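Local coordinates for protein siroheme decarboxylase (Hydrogenobacter thermophilus, PDB 4CH7) that catalyses the decarboxylation of siroheme to 12,18-didecarboxysiroheme, a step in heme d1 biosynthesis, at residues K130-K142 with C262-F276. Numbering follows the deposited sequence.
Sequences KDYLVLRVVRLFK and CYQRTTSEKFRYNLF
NH1 of Arg265, whose guanidinium lies against Leu135, is held by two loop carbonyls, Phe271 O at 2.6 Å in the guanidinium plane and Tyr273 O at 2.8 Å, tilted from it. NH2 donates to Ser268 OG, and NE reaches a water that also accepts from Arg136 N. The Arg265 chain, CG between the backbone N and the carbonyl carbon (chi1 58°), bends at chi3 (-71°) to get there. With its rotation fixed by these bonds, the guanidinium offers one face to Leu135 CD2, 3.5 Å from Arg265 NH2. Leu135 CD1 makes an off-centre CH-pi contact with the Phe271 ring and meets the edge of Phe276 at CZ (3.9 Å). Replacing Arg265 by an alanine would probably leave the Tyr273 carbonyl and Ser268 OG without this donor and open a gap beside Leu135 CD2. Farther along, the strands pair antiparallel: Val138 and Gln264 exchange backbone bonds, and Leu140 N donates to Cys262 O (2.6 Å). On one face, Arg139 CG lies 3.5 Å from Tyr263 CE2, while Arg139 NE is hydrogen-bonded to His261 ND1; on the other, Leu140 CD2 packs against the Gln264 amide. Strand 132-139 thus sits between 259-264 and 65-71 in the closed AsnC-like barrel, helix 116-126 packing on Arg136 and helix 246-254 on Gln264.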
ATOM      1  N   LYS A 130       9.530 -18.192  16.551  1.00 52.38           N
ATOM      2  CA  LYS A 130       8.685 -18.350  17.731  1.00 60.51           C
ATOM      3  C   LYS A 130       7.866 -17.098  18.038  1.00 64.76           C
ATOM      4  O   LYS A 130       6.658 -17.179  18.278  1.00 60.01           O
ATOM      5  CB  LYS A 130       9.526 -18.739  18.950  1.00 58.69           C
ATOM      6  CG  LYS A 130       8.702 -19.252  20.116  1.00 68.01           C
ATOM      7  CD  LYS A 130       9.574 -19.884  21.186  1.00 68.54           C
ATOM      8  CE  LYS A 130      10.304 -18.841  22.013  1.00 79.73           C
ATOM      9  NZ  LYS A 130      11.133 -19.472  23.080  1.00 82.83           N
ATOM     10  N   ASP A 131       8.524 -15.945  18.027  1.00 61.33           N
ATOM     11  CA  ASP A 131       7.859 -14.696  18.376  1.00 61.33           C
ATOM     12  C   ASP A 131       7.577 -13.836  17.153  1.00 54.69           C
ATOM     13  O   ASP A 131       8.492 -13.481  16.405  1.00 59.49           O
ATOM     14  CB  ASP A 131       8.691 -13.913  19.392  1.00 68.72           C
ATOM     15  CG  ASP A 131       8.834 -14.640  20.710  1.00 74.53           C
ATOM     16  OD1 ASP A 131       7.862 -15.294  21.138  1.00 67.65           O
ATOM     17  OD2 ASP A 131       9.921 -14.560  21.321  1.00 85.97           O
ATOM     18  N   TYR A 132       6.305 -13.503  16.953  1.00 50.21           N
ATOM     19  CA  TYR A 132       5.924 -12.604  15.871  1.00 45.44           C
ATOM     20  C   TYR A 132       4.789 -11.665  16.266  1.00 49.66           C
ATOM     21  O   TYR A 132       4.077 -11.904  17.245  1.00 45.89           O
ATOM     22  CB  TYR A 132       5.571 -13.375  14.594  1.00 50.43           C
ATOM     23  CG  TYR A 132       4.417 -14.346  14.728  1.00 46.46           C
ATOM     24  CD1 TYR A 132       3.108 -13.938  14.509  1.00 51.94           C
ATOM     25  CD2 TYR A 132       4.642 -15.677  15.046  1.00 54.93           C
ATOM     26  CE1 TYR A 132       2.056 -14.824  14.621  1.00 54.53           C
ATOM     27  CE2 TYR A 132       3.596 -16.569  15.158  1.00 52.50           C
ATOM     28  CZ  TYR A 132       2.307 -16.137  14.946  1.00 51.27           C
ATOM     29  OH  TYR A 132       1.263 -17.026  15.060  1.00 57.54           O
ATOM     30  N   LEU A 133       4.634 -10.592  15.497  1.00 43.82           N
ATOM     31  CA  LEU A 133       3.594  -9.608  15.759  1.00 42.64           C
ATOM     32  C   LEU A 133       2.646  -9.506  14.572  1.00 46.28           C
ATOM     33  O   LEU A 133       3.068  -9.599  13.417  1.00 43.59           O
ATOM     34  CB  LEU A 133       4.213  -8.241  16.047  1.00 50.33           C
ATOM     35  CG  LEU A 133       5.161  -8.157  17.240  1.00 51.83           C
ATOM     36  CD1 LEU A 133       5.744  -6.765  17.363  1.00 45.27           C
ATOM     37  CD2 LEU A 133       4.449  -8.555  18.518  1.00 47.72           C
ATOM     38  N   VAL A 134       1.362  -9.330  14.866  1.00 46.42           N
ATOM     39  CA  VAL A 134       0.358  -9.124  13.834  1.00 49.61           C
ATOM     40  C   VAL A 134      -0.362  -7.811  14.115  1.00 43.27           C
ATOM     41  O   VAL A 134      -1.291  -7.757  14.927  1.00 42.33           O
ATOM     42  CB  VAL A 134      -0.635 -10.302  13.759  1.00 41.20           C
ATOM     43  CG1 VAL A 134      -1.748  -9.998  12.775  1.00 45.73           C
ATOM     44  CG2 VAL A 134       0.094 -11.576  13.353  1.00 43.39           C
ATOM     45  N   LEU A 135       0.089  -6.750  13.449  1.00 43.05           N
ATOM     46  CA  LEU A 135      -0.408  -5.404  13.715  1.00 43.17           C
ATOM     47  C   LEU A 135      -1.215  -4.861  12.540  1.00 50.83           C
ATOM     48  O   LEU A 135      -0.721  -4.800  11.413  1.00 52.20           O
ATOM     49  CB  LEU A 135       0.759  -4.459  14.019  1.00 38.95           C
ATOM     50  CG  LEU A 135       1.801  -4.973  15.012  1.00 44.22           C
ATOM     51  CD1 LEU A 135       2.923  -3.963  15.199  1.00 50.00           C
ATOM     52  CD2 LEU A 135       1.159  -5.306  16.341  1.00 42.47           C
ATOM     53  N   ARG A 136      -2.457  -4.469  12.806  1.00 45.99           N
ATOM     54  CA  ARG A 136      -3.284  -3.848  11.781  1.00 41.07           C
ATOM     55  C   ARG A 136      -3.309  -2.337  11.954  1.00 44.69           C
ATOM     56  O   ARG A 136      -3.864  -1.818  12.925  1.00 40.61           O
ATOM     57  CB  ARG A 136      -4.699  -4.424  11.801  1.00 44.35           C
ATOM     58  CG  ARG A 136      -4.781  -5.811  11.190  1.00 43.63           C
ATOM     59  CD  ARG A 136      -6.186  -6.376  11.239  1.00 51.10           C
ATOM     60  NE  ARG A 136      -6.252  -7.686  10.600  1.00 42.14           N
ATOM     61  CZ  ARG A 136      -5.904  -8.822  11.198  1.00 51.08           C
ATOM     62  NH1 ARG A 136      -5.461  -8.810  12.447  1.00 38.46           N
ATOM     63  NH2 ARG A 136      -5.991  -9.973  10.548  1.00 42.50           N
ATOM     64  N   VAL A 137      -2.699  -1.638  11.004  1.00 50.20           N
ATOM     65  CA  VAL A 137      -2.591  -0.188  11.064  1.00 49.05           C
ATOM     66  C   VAL A 137      -3.544   0.481  10.078  1.00 51.25           C
ATOM     67  O   VAL A 137      -3.960  -0.127   9.090  1.00 53.11           O
ATOM     68  CB  VAL A 137      -1.150   0.275  10.781  1.00 44.99           C
ATOM     69  CG1 VAL A 137      -0.194  -0.314  11.804  1.00 42.33           C
ATOM     70  CG2 VAL A 137      -0.723  -0.122   9.376  1.00 47.59           C
ATOM     71  N   VAL A 138      -3.896   1.730  10.366  1.00 46.57           N
ATOM     72  CA  VAL A 138      -4.722   2.530   9.474  1.00 49.96           C
ATOM     73  C   VAL A 138      -3.950   3.798   9.137  1.00 51.10           C
ATOM     74  O   VAL A 138      -3.415   4.453  10.031  1.00 44.91           O
ATOM     75  CB  VAL A 138      -6.048   2.925  10.137  1.00 42.36           C
ATOM     76  CG1 VAL A 138      -7.044   3.387   9.085  1.00 57.16           C
ATOM     77  CG2 VAL A 138      -6.614   1.761  10.927  1.00 69.21           C
ATOM     78  N   ARG A 139      -3.883   4.142   7.855  1.00 52.31           N
ATOM     79  CA  ARG A 139      -3.159   5.338   7.432  1.00 58.78           C
ATOM     80  C   ARG A 139      -3.813   6.593   7.992  1.00 56.42           C
ATOM     81  O   ARG A 139      -5.034   6.740   7.935  1.00 61.19           O
ATOM     82  CB  ARG A 139      -3.111   5.426   5.906  1.00 60.68           C
ATOM     83  CG  ARG A 139      -1.752   5.821   5.339  1.00 72.19           C
ATOM     84  CD  ARG A 139      -1.727   7.251   4.832  1.00 78.32           C
ATOM     85  NE  ARG A 139      -0.943   7.350   3.605  1.00 89.69           N
ATOM     86  CZ  ARG A 139      -1.471   7.431   2.388  1.00 91.69           C
ATOM     87  NH1 ARG A 139      -2.788   7.440   2.233  1.00 95.96           N
ATOM     88  NH2 ARG A 139      -0.684   7.507   1.325  1.00 87.59           N
ATOM     89  N   LEU A 140      -3.004   7.489   8.545  1.00 66.83           N
ATOM     90  CA  LEU A 140      -3.511   8.781   8.988  1.00 74.35           C
ATOM     91  C   LEU A 140      -3.420   9.788   7.848  1.00 78.35           C
ATOM     92  O   LEU A 140      -2.428  10.507   7.719  1.00 78.64           O
ATOM     93  CB  LEU A 140      -2.765   9.290  10.227  1.00 72.38           C
ATOM     94  CG  LEU A 140      -3.085   8.616  11.560  1.00 64.58           C
ATOM     95  CD1 LEU A 140      -2.460   9.375  12.718  1.00 55.46           C
ATOM     96  CD2 LEU A 140      -4.581   8.520  11.746  1.00 76.87           C
ATOM     97  N   PHE A 141      -4.453   9.817   7.011  1.00 81.02           N
ATOM     98  CA  PHE A 141      -4.539  10.796   5.936  1.00 80.33           C
ATOM     99  C   PHE A 141      -5.190  12.064   6.472  1.00 86.50           C
ATOM    100  O   PHE A 141      -6.308  12.415   6.089  1.00 89.21           O
ATOM    101  CB  PHE A 141      -5.340  10.241   4.757  1.00 73.65           C
ATOM    102  N   LYS A 142      -4.479  12.735   7.375  1.00 89.19           N
ATOM    103  CA  LYS A 142      -4.960  13.960   8.001  1.00 93.62           C
ATOM    104  C   LYS A 142      -3.823  14.665   8.733  1.00 87.94           C
ATOM    105  O   LYS A 142      -3.006  14.026   9.398  1.00 88.20           O
ATOM    106  CB  LYS A 142      -6.098  13.654   8.964  1.00 92.86           C
ATOM    107  N   CYS A 262       1.906   8.475   8.194  1.00 53.47           N
ATOM    108  CA  CYS A 262       1.591   8.173   9.582  1.00 47.12           C
ATOM    109  C   CYS A 262       0.473   7.140   9.637  1.00 54.23           C
ATOM    110  O   CYS A 262      -0.456   7.171   8.828  1.00 52.10           O
ATOM    111  CB  CYS A 262       1.188   9.436  10.343  1.00 54.80           C
ATOM    112  SG  CYS A 262       2.521  10.637  10.528  1.00 54.29           S
ATOM    113  N   TYR A 263       0.579   6.216  10.585  1.00 49.16           N
ATOM    114  CA  TYR A 263      -0.425   5.177  10.752  1.00 49.53           C
ATOM    115  C   TYR A 263      -0.811   5.096  12.216  1.00 47.96           C
ATOM    116  O   TYR A 263      -0.049   5.518  13.087  1.00 48.82           O
ATOM    117  CB  TYR A 263       0.123   3.823  10.303  1.00 44.50           C
ATOM    118  CG  TYR A 263       0.701   3.817   8.908  1.00 50.27           C
ATOM    119  CD1 TYR A 263       2.027   4.164   8.686  1.00 56.51           C
ATOM    120  CD2 TYR A 263      -0.072   3.453   7.813  1.00 54.54           C
ATOM    121  CE1 TYR A 263       2.563   4.158   7.417  1.00 59.83           C
ATOM    122  CE2 TYR A 263       0.459   3.443   6.538  1.00 65.91           C
ATOM    123  CZ  TYR A 263       1.776   3.797   6.346  1.00 62.27           C
ATOM    124  OH  TYR A 263       2.310   3.791   5.080  1.00 66.98           O
ATOM    125  N   GLN A 264      -1.992   4.555  12.487  1.00 48.32           N
ATOM    126  CA  GLN A 264      -2.394   4.313  13.862  1.00 44.56           C
ATOM    127  C   GLN A 264      -2.995   2.924  14.015  1.00 41.00           C
ATOM    128  O   GLN A 264      -3.508   2.337  13.057  1.00 40.42           O
ATOM    129  CB  GLN A 264      -3.377   5.379  14.346  1.00 43.23           C
ATOM    130  CG  GLN A 264      -4.714   5.380  13.620  1.00 53.21           C
ATOM    131  CD  GLN A 264      -5.758   6.194  14.355  1.00 59.23           C
ATOM    132  OE1 GLN A 264      -5.714   6.309  15.578  1.00 58.31           O
ATOM    133  NE2 GLN A 264      -6.703   6.764  13.615  1.00 62.84           N
ATOM    134  N   ARG A 265      -2.905   2.400  15.229  1.00 42.68           N
ATOM    135  CA  ARG A 265      -3.497   1.120  15.558  1.00 44.64           C
ATOM    136  C   ARG A 265      -3.913   1.178  17.011  1.00 49.40           C
ATOM    137  O   ARG A 265      -3.700   2.186  17.685  1.00 42.61           O
ATOM    138  CB  ARG A 265      -2.483  -0.006  15.358  1.00 38.01           C
ATOM    139  CG  ARG A 265      -1.211   0.154  16.184  1.00 38.31           C
ATOM    140  CD  ARG A 265      -0.306  -1.072  16.071  1.00 44.20           C
ATOM    141  NE  ARG A 265      -0.852  -2.242  16.759  1.00 44.27           N
ATOM    142  CZ  ARG A 265      -0.494  -2.625  17.982  1.00 44.47           C
ATOM    143  NH1 ARG A 265       0.410  -1.934  18.663  1.00 41.10           N
ATOM    144  NH2 ARG A 265      -1.041  -3.697  18.531  1.00 43.21           N
ATOM    145  N   THR A 266      -4.503   0.097  17.499  1.00 40.34           N
ATOM    146  CA  THR A 266      -4.797   0.004  18.914  1.00 34.44           C
ATOM    147  C   THR A 266      -3.513  -0.331  19.653  1.00 38.85           C
ATOM    148  O   THR A 266      -2.524  -0.725  19.038  1.00 47.65           O
ATOM    149  CB  THR A 266      -5.829  -1.086  19.197  1.00 40.48           C
ATOM    150  OG1 THR A 266      -6.280  -0.960  20.548  1.00 43.01           O
ATOM    151  CG2 THR A 266      -5.229  -2.468  18.986  1.00 39.38           C
ATOM    152  N   THR A 267      -3.519  -0.157  20.970  1.00 43.24           N
ATOM    153  CA  THR A 267      -2.409  -0.625  21.790  1.00 41.04           C
ATOM    154  C   THR A 267      -2.652  -2.088  22.131  1.00 46.45           C
ATOM    155  O   THR A 267      -3.792  -2.554  22.093  1.00 47.55           O
ATOM    156  CB  THR A 267      -2.272   0.180  23.091  1.00 42.26           C
ATOM    157  OG1 THR A 267      -3.445   0.005  23.896  1.00 54.84           O
ATOM    158  CG2 THR A 267      -2.084   1.657  22.791  1.00 43.09           C
ATOM    159  N   SER A 268      -1.584  -2.812  22.444  1.00 49.33           N
ATOM    160  CA  SER A 268      -1.710  -4.207  22.847  1.00 54.59           C
ATOM    161  C   SER A 268      -0.565  -4.578  23.777  1.00 61.14           C
ATOM    162  O   SER A 268       0.443  -3.871  23.844  1.00 51.62           O
ATOM    163  CB  SER A 268      -1.709  -5.130  21.627  1.00 49.63           C
ATOM    164  OG  SER A 268      -0.396  -5.314  21.123  1.00 52.24           O
ATOM    165  N   GLU A 269      -0.725  -5.684  24.497  1.00 58.33           N
ATOM    166  CA  GLU A 269       0.316  -6.170  25.394  1.00 52.93           C
ATOM    167  C   GLU A 269       1.587  -6.505  24.619  1.00 56.28           C
ATOM    168  O   GLU A 269       2.697  -6.234  25.080  1.00 52.85           O
ATOM    169  CB  GLU A 269      -0.177  -7.395  26.167  1.00 58.83           C
ATOM    170  CG  GLU A 269      -1.302  -7.099  27.155  1.00 63.24           C
ATOM    171  CD  GLU A 269      -1.991  -8.354  27.662  1.00 77.74           C
ATOM    172  OE1 GLU A 269      -1.719  -9.448  27.125  1.00 64.42           O
ATOM    173  OE2 GLU A 269      -2.810  -8.239  28.598  1.00 71.31           O
ATOM    174  N   LYS A 270       1.414  -7.081  23.432  1.00 42.79           N
ATOM    175  CA  LYS A 270       2.540  -7.479  22.591  1.00 48.37           C
ATOM    176  C   LYS A 270       3.272  -6.301  21.946  1.00 46.09           C
ATOM    177  O   LYS A 270       4.448  -6.414  21.593  1.00 47.25           O
ATOM    178  CB  LYS A 270       2.081  -8.466  21.517  1.00 49.47           C
ATOM    179  CG  LYS A 270       1.775  -9.854  22.055  1.00 56.59           C
ATOM    180  CD  LYS A 270       1.208 -10.759  20.975  1.00 58.83           C
ATOM    181  CE  LYS A 270       0.994 -12.164  21.514  1.00 53.01           C
ATOM    182  NZ  LYS A 270       0.375 -13.065  20.506  1.00 50.18           N
ATOM    183  N   PHE A 271       2.577  -5.176  21.796  1.00 46.22           N
ATOM    184  CA  PHE A 271       3.167  -3.985  21.187  1.00 46.03           C
ATOM    185  C   PHE A 271       2.384  -2.742  21.609  1.00 46.08           C
ATOM    186  O   PHE A 271       1.318  -2.459  21.064  1.00 46.36           O
ATOM    187  CB  PHE A 271       3.169  -4.124  19.663  1.00 49.02           C
ATOM    188  CG  PHE A 271       4.263  -3.354  18.980  1.00 50.54           C
ATOM    189  CD1 PHE A 271       5.579  -3.779  19.062  1.00 53.59           C
ATOM    190  CD2 PHE A 271       3.972  -2.215  18.244  1.00 43.49           C
ATOM    191  CE1 PHE A 271       6.593  -3.080  18.425  1.00 54.10           C
ATOM    192  CE2 PHE A 271       4.979  -1.507  17.605  1.00 50.50           C
ATOM    193  CZ  PHE A 271       6.291  -1.941  17.696  1.00 47.74           C
ATOM    194  N   ARG A 272       2.923  -2.002  22.576  1.00 44.06           N
ATOM    195  CA  ARG A 272       2.205  -0.884  23.190  1.00 53.33           C
ATOM    196  C   ARG A 272       2.185   0.410  22.372  1.00 48.56           C
ATOM    197  O   ARG A 272       1.573   1.400  22.784  1.00 58.46           O
ATOM    198  CB  ARG A 272       2.748  -0.602  24.596  1.00 57.43           C
ATOM    199  CG  ARG A 272       1.830  -1.089  25.710  1.00 75.99           C
ATOM    200  CD  ARG A 272       2.402  -2.288  26.446  1.00 73.15           C
ATOM    201  NE  ARG A 272       3.397  -1.902  27.441  1.00 92.76           N
ATOM    202  CZ  ARG A 272       3.874  -2.719  28.376  1.00 95.22           C
ATOM    203  NH1 ARG A 272       3.443  -3.970  28.447  1.00 91.95           N
ATOM    204  NH2 ARG A 272       4.779  -2.286  29.245  1.00 96.49           N
ATOM    205  N   TYR A 273       2.838   0.405  21.215  1.00 48.12           N
ATOM    206  CA  TYR A 273       2.870   1.594  20.369  1.00 51.59           C
ATOM    207  C   TYR A 273       1.642   1.664  19.460  1.00 46.37           C
ATOM    208  O   TYR A 273       1.353   0.722  18.718  1.00 50.19           O
ATOM    209  CB  TYR A 273       4.157   1.627  19.544  1.00 46.42           C
ATOM    210  CG  TYR A 273       5.408   1.407  20.368  1.00 48.07           C
ATOM    211  CD1 TYR A 273       5.956   2.432  21.126  1.00 56.47           C
ATOM    212  CD2 TYR A 273       6.043   0.173  20.381  1.00 47.16           C
ATOM    213  CE1 TYR A 273       7.098   2.230  21.879  1.00 51.57           C
ATOM    214  CE2 TYR A 273       7.184  -0.037  21.126  1.00 47.02           C
ATOM    215  CZ  TYR A 273       7.708   0.992  21.875  1.00 60.11           C
ATOM    216  OH  TYR A 273       8.846   0.782  22.622  1.00 58.36           O
ATOM    217  N   ASN A 274       0.926   2.784  19.523  1.00 43.17           N
ATOM    218  CA  ASN A 274      -0.295   2.961  18.744  1.00 45.65           C
ATOM    219  C   ASN A 274      -0.154   3.988  17.617  1.00 48.70           C
ATOM    220  O   ASN A 274      -1.035   4.102  16.760  1.00 45.70           O
ATOM    221  CB  ASN A 274      -1.469   3.331  19.657  1.00 43.58           C
ATOM    222  CG  ASN A 274      -1.190   4.561  20.506  1.00 57.81           C
ATOM    223  OD1 ASN A 274      -0.040   4.877  20.800  1.00 53.39           O
ATOM    224  ND2 ASN A 274      -2.248   5.255  20.912  1.00 53.15           N
ATOM    225  N   LEU A 275       0.945   4.741  17.621  1.00 46.96           N
ATOM    226  CA  LEU A 275       1.200   5.701  16.548  1.00 49.29           C
ATOM    227  C   LEU A 275       2.480   5.377  15.786  1.00 40.02           C
ATOM    228  O   LEU A 275       3.562   5.297  16.371  1.00 45.31           O
ATOM    229  CB  LEU A 275       1.244   7.137  17.081  1.00 48.14           C
ATOM    230  CG  LEU A 275       1.480   8.226  16.031  1.00 48.08           C
ATOM    231  CD1 LEU A 275       0.469   8.120  14.911  1.00 50.03           C
ATOM    232  CD2 LEU A 275       1.419   9.600  16.660  1.00 56.07           C
ATOM    233  N   PHE A 276       2.339   5.181  14.476  1.00 41.46           N
ATOM    234  CA  PHE A 276       3.476   4.900  13.605  1.00 45.96           C
ATOM    235  C   PHE A 276       3.731   6.117  12.724  1.00 43.97           C
ATOM    236  O   PHE A 276       2.793   6.701  12.179  1.00 39.97           O
ATOM    237  CB  PHE A 276       3.206   3.679  12.720  1.00 45.34           C
ATOM    238  CG  PHE A 276       3.190   2.360  13.461  1.00 53.74           C
ATOM    239  CD1 PHE A 276       2.864   2.290  14.813  1.00 52.46           C
ATOM    240  CD2 PHE A 276       3.505   1.185  12.793  1.00 59.37           C
ATOM    241  CE1 PHE A 276       2.847   1.073  15.485  1.00 50.38           C
ATOM    242  CE2 PHE A 276       3.494  -0.037  13.456  1.00 45.63           C
ATOM    243  CZ  PHE A 276       3.163  -0.091  14.804  1.00 42.54           C
TER
HETATM  244  O   HOH W   1      -2.923  -3.958  15.682  1.00 40.46           O
HETATM  245  O   HOH W   2      -5.224  -2.049  15.282  1.00 51.02           O